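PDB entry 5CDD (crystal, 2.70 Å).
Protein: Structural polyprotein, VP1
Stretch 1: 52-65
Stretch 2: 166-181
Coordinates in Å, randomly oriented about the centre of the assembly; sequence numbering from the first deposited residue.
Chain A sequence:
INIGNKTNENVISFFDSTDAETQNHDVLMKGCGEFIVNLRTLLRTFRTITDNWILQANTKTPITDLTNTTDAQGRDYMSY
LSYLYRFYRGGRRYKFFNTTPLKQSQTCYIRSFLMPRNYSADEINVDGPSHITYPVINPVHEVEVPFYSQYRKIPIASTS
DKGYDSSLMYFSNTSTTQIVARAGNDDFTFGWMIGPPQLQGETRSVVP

Stretch 1 52-65: NWILQANTKTPITD
Stretch 2 166-181: SSLMYFSNTSTTQIVA

Two stretches of one VP1 chain, at least 103 residues apart in sequence where they touch, pair antiparallel as β-strands in two ladders separated by a looped segment, with aromatic and aliphatic side chains packed on one face and 1108 Å² buried in total. The axes of 52-55 and 176-181 approach to 4.4 Å, and their N-to-C directions differ by 146°.

The register follows from CA spacings: N52 lies 5.0 Å (CA-CA) from I179, and the sum of paired residue numbers stays at 231 through W53-Q178, I54-T177, A57-T174, N58-N173, K60-F171 and P62-M169. In the first ladder, W53 and Q178 form a hydrogen-bonded pair, W53 N to Q178 O at 2.8 Å (149° at the hydrogen) and Q178 N to W53 O at 3.3 Å (154°). I54 faces T177 as a non-hydrogen-bonded pair, where T177 CA approaches W53 O at 3.3 Å in a CA-H...O contact of 156°. Further on, L55 N donates to T176 O at 3.0 Å (165°), and S175 OG donates to L55 O at 2.8 Å.

Between the ladders the chain leaves regular strand geometry. N58 has positive phi and psi (38/40), and its N reaches S172 O at 2.9 Å, a weak bond because the angle is only 121°. T59 OG1 donates to A57 O at 2.9 Å, tying the loop to itself. N58 CA sits 3.3 Å from F171 CE1, while K60 N lies at the edge of that ring, 3.8 Å from F171 CD1; F171 is t, with chi2 80°.

The second ladder is tighter. T61 N to Y170 O is 2.7 Å (161°), and Y170 N to T61 O is 2.6 Å (163°). P62, which has no amide hydrogen, occupies the non-hydrogen-bonded position opposite M169, CA to CA 4.1 Å. I63 N then donates to L168 O at 3.2 Å (165°), although I63 has already left the strand (phi/psi -67/-9). Its CG1 packs 3.4 Å from L168 CB, and its CD1 is 3.1 Å from S167 OG.

W53, L55, T61, Y170, T176 and Q178 share one sheet face. W53 (t, chi2 38°) places CZ3 over one face of the Y170 ring, 3.7 Å from Y170 CD2; the six-membered ring and the Y170 ring are oblique, with planes at 50° and centroids 5.3 Å apart. Y170 is t, chi2 70°. L55 (m, t) brings CD1 to 3.4 Å from Y170 CD2, and V180 CG2 meets W53 CB at 3.7 Å.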

# COMPACT_ATOMS: atom_id res chain seq x y z
N ASN A 52 42.65 4.35 -23.67
CA ASN A 52 43.86 4.12 -22.88
C ASN A 52 44.48 5.40 -22.34
O ASN A 52 45.14 6.14 -23.07
CB ASN A 52 44.89 3.38 -23.73
CG ASN A 52 45.95 2.70 -22.88
OD1 ASN A 52 45.64 1.85 -22.06
ND2 ASN A 52 47.20 3.07 -23.09
N TRP A 53 44.28 5.65 -21.05
CA TRP A 53 44.83 6.84 -20.42
C TRP A 53 45.95 6.40 -19.48
O TRP A 53 45.70 5.85 -18.41
CB TRP A 53 43.75 7.58 -19.64
CG TRP A 53 44.17 8.94 -19.19
CD1 TRP A 53 44.94 9.83 -19.88
CD2 TRP A 53 43.78 9.61 -17.98
NE1 TRP A 53 45.07 11.00 -19.18
CE2 TRP A 53 44.37 10.90 -18.01
CE3 TRP A 53 43.01 9.24 -16.87
CZ2 TRP A 53 44.19 11.82 -16.97
CZ3 TRP A 53 42.83 10.16 -15.84
CH2 TRP A 53 43.42 11.44 -15.90
N ILE A 54 47.19 6.64 -19.90
CA ILE A 54 48.35 6.25 -19.12
C ILE A 54 48.75 7.31 -18.09
O ILE A 54 48.85 8.49 -18.41
CB ILE A 54 49.55 5.97 -20.04
CG1 ILE A 54 49.14 4.95 -21.11
CG2 ILE A 54 50.72 5.43 -19.23
CD1 ILE A 54 50.18 4.71 -22.17
N LEU A 55 48.95 6.86 -16.86
CA LEU A 55 49.34 7.74 -15.76
C LEU A 55 50.37 7.07 -14.87
O LEU A 55 50.43 5.85 -14.79
CB LEU A 55 48.12 8.10 -14.91
CG LEU A 55 47.02 8.93 -15.58
CD1 LEU A 55 45.92 9.19 -14.57
CD2 LEU A 55 47.60 10.24 -16.08
N GLN A 56 51.18 7.89 -14.21
CA GLN A 56 52.21 7.38 -13.31
C GLN A 56 51.69 7.33 -11.88
O GLN A 56 50.62 7.87 -11.58
CB GLN A 56 53.44 8.27 -13.38
CG GLN A 56 54.08 8.33 -14.76
CD GLN A 56 55.21 9.33 -14.82
OE1 GLN A 56 55.01 10.53 -14.63
NE2 GLN A 56 56.42 8.84 -15.09
N ALA A 57 52.44 6.68 -11.01
CA ALA A 57 52.05 6.55 -9.61
C ALA A 57 52.13 7.88 -8.87
O ALA A 57 52.79 8.81 -9.31
CB ALA A 57 52.94 5.52 -8.92
N ASN A 58 51.42 7.96 -7.75
CA ASN A 58 51.39 9.15 -6.91
C ASN A 58 51.40 10.47 -7.66
O ASN A 58 52.06 11.42 -7.24
CB ASN A 58 52.58 9.13 -5.94
CG ASN A 58 52.64 7.86 -5.12
OD1 ASN A 58 52.67 6.76 -5.66
ND2 ASN A 58 52.68 8.01 -3.80
N THR A 59 50.67 10.55 -8.77
CA THR A 59 50.62 11.79 -9.54
C THR A 59 49.23 12.41 -9.58
O THR A 59 48.33 11.88 -10.23
CB THR A 59 51.09 11.60 -10.99
OG1 THR A 59 52.45 11.13 -11.01
CG2 THR A 59 51.03 12.92 -11.74
N LYS A 60 49.06 13.52 -8.87
CA LYS A 60 47.79 14.22 -8.85
C LYS A 60 47.61 14.81 -10.25
O LYS A 60 48.27 15.78 -10.62
CB LYS A 60 47.80 15.34 -7.80
CG LYS A 60 48.18 14.85 -6.40
CD LYS A 60 47.82 15.87 -5.33
CE LYS A 60 48.53 17.20 -5.53
NZ LYS A 60 48.07 18.24 -4.56
N THR A 61 46.71 14.22 -11.03
CA THR A 61 46.47 14.66 -12.40
C THR A 61 45.11 15.27 -12.69
O THR A 61 44.08 14.62 -12.56
CB THR A 61 46.66 13.48 -13.37
OG1 THR A 61 47.98 12.94 -13.22
CG2 THR A 61 46.44 13.93 -14.80
N PRO A 62 45.09 16.56 -13.09
CA PRO A 62 43.82 17.22 -13.41
C PRO A 62 43.36 16.64 -14.74
O PRO A 62 44.16 16.49 -15.67
CB PRO A 62 44.21 18.69 -13.53
CG PRO A 62 45.48 18.79 -12.74
CD PRO A 62 46.19 17.53 -13.09
N ILE A 63 42.08 16.31 -14.86
CA ILE A 63 41.59 15.73 -16.11
C ILE A 63 41.62 16.69 -17.29
O ILE A 63 41.41 16.28 -18.43
CB ILE A 63 40.17 15.14 -15.97
CG1 ILE A 63 39.34 15.96 -14.97
CG2 ILE A 63 40.25 13.69 -15.56
CD1 ILE A 63 38.90 17.32 -15.50
N THR A 64 41.90 17.97 -17.03
CA THR A 64 41.98 18.94 -18.11
C THR A 64 43.15 18.52 -19.00
O THR A 64 43.17 18.83 -20.19
CB THR A 64 42.23 20.36 -17.58
OG1 THR A 64 43.35 20.36 -16.68
CG2 THR A 64 41.00 20.89 -16.85
N ASP A 65 44.11 17.82 -18.42
CA ASP A 65 45.27 17.35 -19.16
C ASP A 65 44.82 16.40 -20.27
O ASP A 65 45.46 16.29 -21.31
CB ASP A 65 46.26 16.62 -18.24
CG ASP A 65 46.86 17.54 -17.19
OD1 ASP A 65 46.80 18.78 -17.37
OD2 ASP A 65 47.42 17.02 -16.20
N SER A 166 34.41 24.51 -11.03
CA SER A 166 35.13 23.34 -10.54
C SER A 166 35.46 22.31 -11.62
O SER A 166 34.81 22.24 -12.65
CB SER A 166 34.32 22.67 -9.43
OG SER A 166 32.99 22.43 -9.86
N SER A 167 36.49 21.52 -11.34
CA SER A 167 36.94 20.48 -12.26
C SER A 167 37.36 19.26 -11.44
O SER A 167 37.32 19.28 -10.21
CB SER A 167 38.12 20.99 -13.09
OG SER A 167 38.59 20.00 -13.99
N LEU A 168 37.75 18.19 -12.12
CA LEU A 168 38.16 16.97 -11.44
C LEU A 168 39.68 16.78 -11.42
O LEU A 168 40.39 17.22 -12.32
CB LEU A 168 37.52 15.75 -12.12
CG LEU A 168 37.79 14.39 -11.49
CD1 LEU A 168 36.94 14.26 -10.23
CD2 LEU A 168 37.45 13.28 -12.47
N MET A 169 40.16 16.12 -10.37
CA MET A 169 41.58 15.83 -10.23
C MET A 169 41.71 14.34 -9.92
O MET A 169 41.13 13.85 -8.96
CB MET A 169 42.20 16.66 -9.11
CG MET A 169 43.68 16.40 -8.95
SD MET A 169 44.48 17.58 -7.87
CE MET A 169 44.07 16.91 -6.25
N TYR A 170 42.48 13.65 -10.75
CA TYR A 170 42.68 12.21 -10.61
C TYR A 170 43.94 11.84 -9.83
O TYR A 170 44.92 12.57 -9.84
CB TYR A 170 42.75 11.60 -12.01
CG TYR A 170 42.41 10.13 -12.06
CD1 TYR A 170 41.11 9.69 -11.85
CD2 TYR A 170 43.39 9.19 -12.35
CE1 TYR A 170 40.79 8.34 -11.93
CE2 TYR A 170 43.09 7.84 -12.43
CZ TYR A 170 41.78 7.42 -12.22
OH TYR A 170 41.46 6.08 -12.30
N PHE A 171 43.90 10.69 -9.16
CA PHE A 171 45.06 10.23 -8.40
C PHE A 171 45.03 8.73 -8.12
O PHE A 171 43.97 8.15 -7.89
CB PHE A 171 45.15 10.97 -7.06
CG PHE A 171 46.32 10.53 -6.22
CD1 PHE A 171 47.59 11.02 -6.47
CD2 PHE A 171 46.15 9.57 -5.22
CE1 PHE A 171 48.69 10.56 -5.74
CE2 PHE A 171 47.24 9.11 -4.49
CZ PHE A 171 48.51 9.60 -4.75
N SER A 172 46.20 8.12 -8.13
CA SER A 172 46.33 6.69 -7.85
C SER A 172 47.71 6.46 -7.25
O SER A 172 48.66 7.16 -7.60
CB SER A 172 46.17 5.87 -9.13
OG SER A 172 46.23 4.47 -8.87
N ASN A 173 47.83 5.48 -6.36
CA ASN A 173 49.12 5.20 -5.74
C ASN A 173 50.02 4.35 -6.63
O ASN A 173 51.22 4.27 -6.39
CB ASN A 173 48.92 4.53 -4.38
CG ASN A 173 48.23 3.19 -4.47
OD1 ASN A 173 47.56 2.90 -5.46
ND2 ASN A 173 48.36 2.36 -3.44
N THR A 174 49.45 3.75 -7.67
CA THR A 174 50.21 2.91 -8.57
C THR A 174 50.06 3.45 -9.98
O THR A 174 49.18 4.26 -10.24
CB THR A 174 49.68 1.47 -8.56
OG1 THR A 174 48.37 1.44 -9.16
CG2 THR A 174 49.58 0.97 -7.12
N SER A 175 50.92 3.01 -10.88
CA SER A 175 50.86 3.46 -12.26
C SER A 175 49.64 2.80 -12.88
O SER A 175 49.50 1.57 -12.84
CB SER A 175 52.12 3.03 -12.99
OG SER A 175 52.32 3.84 -14.14
N THR A 176 48.76 3.61 -13.44
CA THR A 176 47.54 3.10 -14.04
C THR A 176 47.38 3.32 -15.53
O THR A 176 48.13 4.05 -16.17
CB THR A 176 46.30 3.70 -13.35
OG1 THR A 176 46.37 5.14 -13.39
CG2 THR A 176 46.22 3.24 -11.91
N THR A 177 46.38 2.64 -16.07
CA THR A 177 46.02 2.70 -17.48
C THR A 177 44.54 2.34 -17.53
O THR A 177 44.16 1.22 -17.18
CB THR A 177 46.85 1.71 -18.32
OG1 THR A 177 46.37 1.72 -19.66
CG2 THR A 177 46.75 0.30 -17.75
N GLN A 178 43.70 3.28 -17.94
CA GLN A 178 42.27 3.01 -17.98
C GLN A 178 41.54 3.56 -19.19
O GLN A 178 42.04 4.44 -19.89
CB GLN A 178 41.59 3.56 -16.72
CG GLN A 178 42.46 3.59 -15.48
CD GLN A 178 43.23 4.89 -15.33
OE1 GLN A 178 43.80 5.41 -16.28
NE2 GLN A 178 43.24 5.42 -14.11
N ILE A 179 40.34 3.03 -19.41
CA ILE A 179 39.49 3.47 -20.50
C ILE A 179 38.64 4.56 -19.87
O ILE A 179 37.96 4.33 -18.87
CB ILE A 179 38.56 2.34 -21.00
CG1 ILE A 179 39.40 1.15 -21.48
CG2 ILE A 179 37.69 2.86 -22.12
CD1 ILE A 179 38.58 -0.07 -21.85
N VAL A 180 38.68 5.76 -20.44
CA VAL A 180 37.92 6.87 -19.89
C VAL A 180 36.68 7.20 -20.71
O VAL A 180 36.76 7.40 -21.92
CB VAL A 180 38.80 8.13 -19.77
CG1 VAL A 180 38.04 9.24 -19.06
CG2 VAL A 180 40.08 7.81 -19.02
N ALA A 181 35.54 7.25 -20.03
CA ALA A 181 34.27 7.57 -20.67
C ALA A 181 33.63 8.69 -19.86
O ALA A 181 33.67 8.67 -18.63
CB ALA A 181 33.37 6.35 -20.68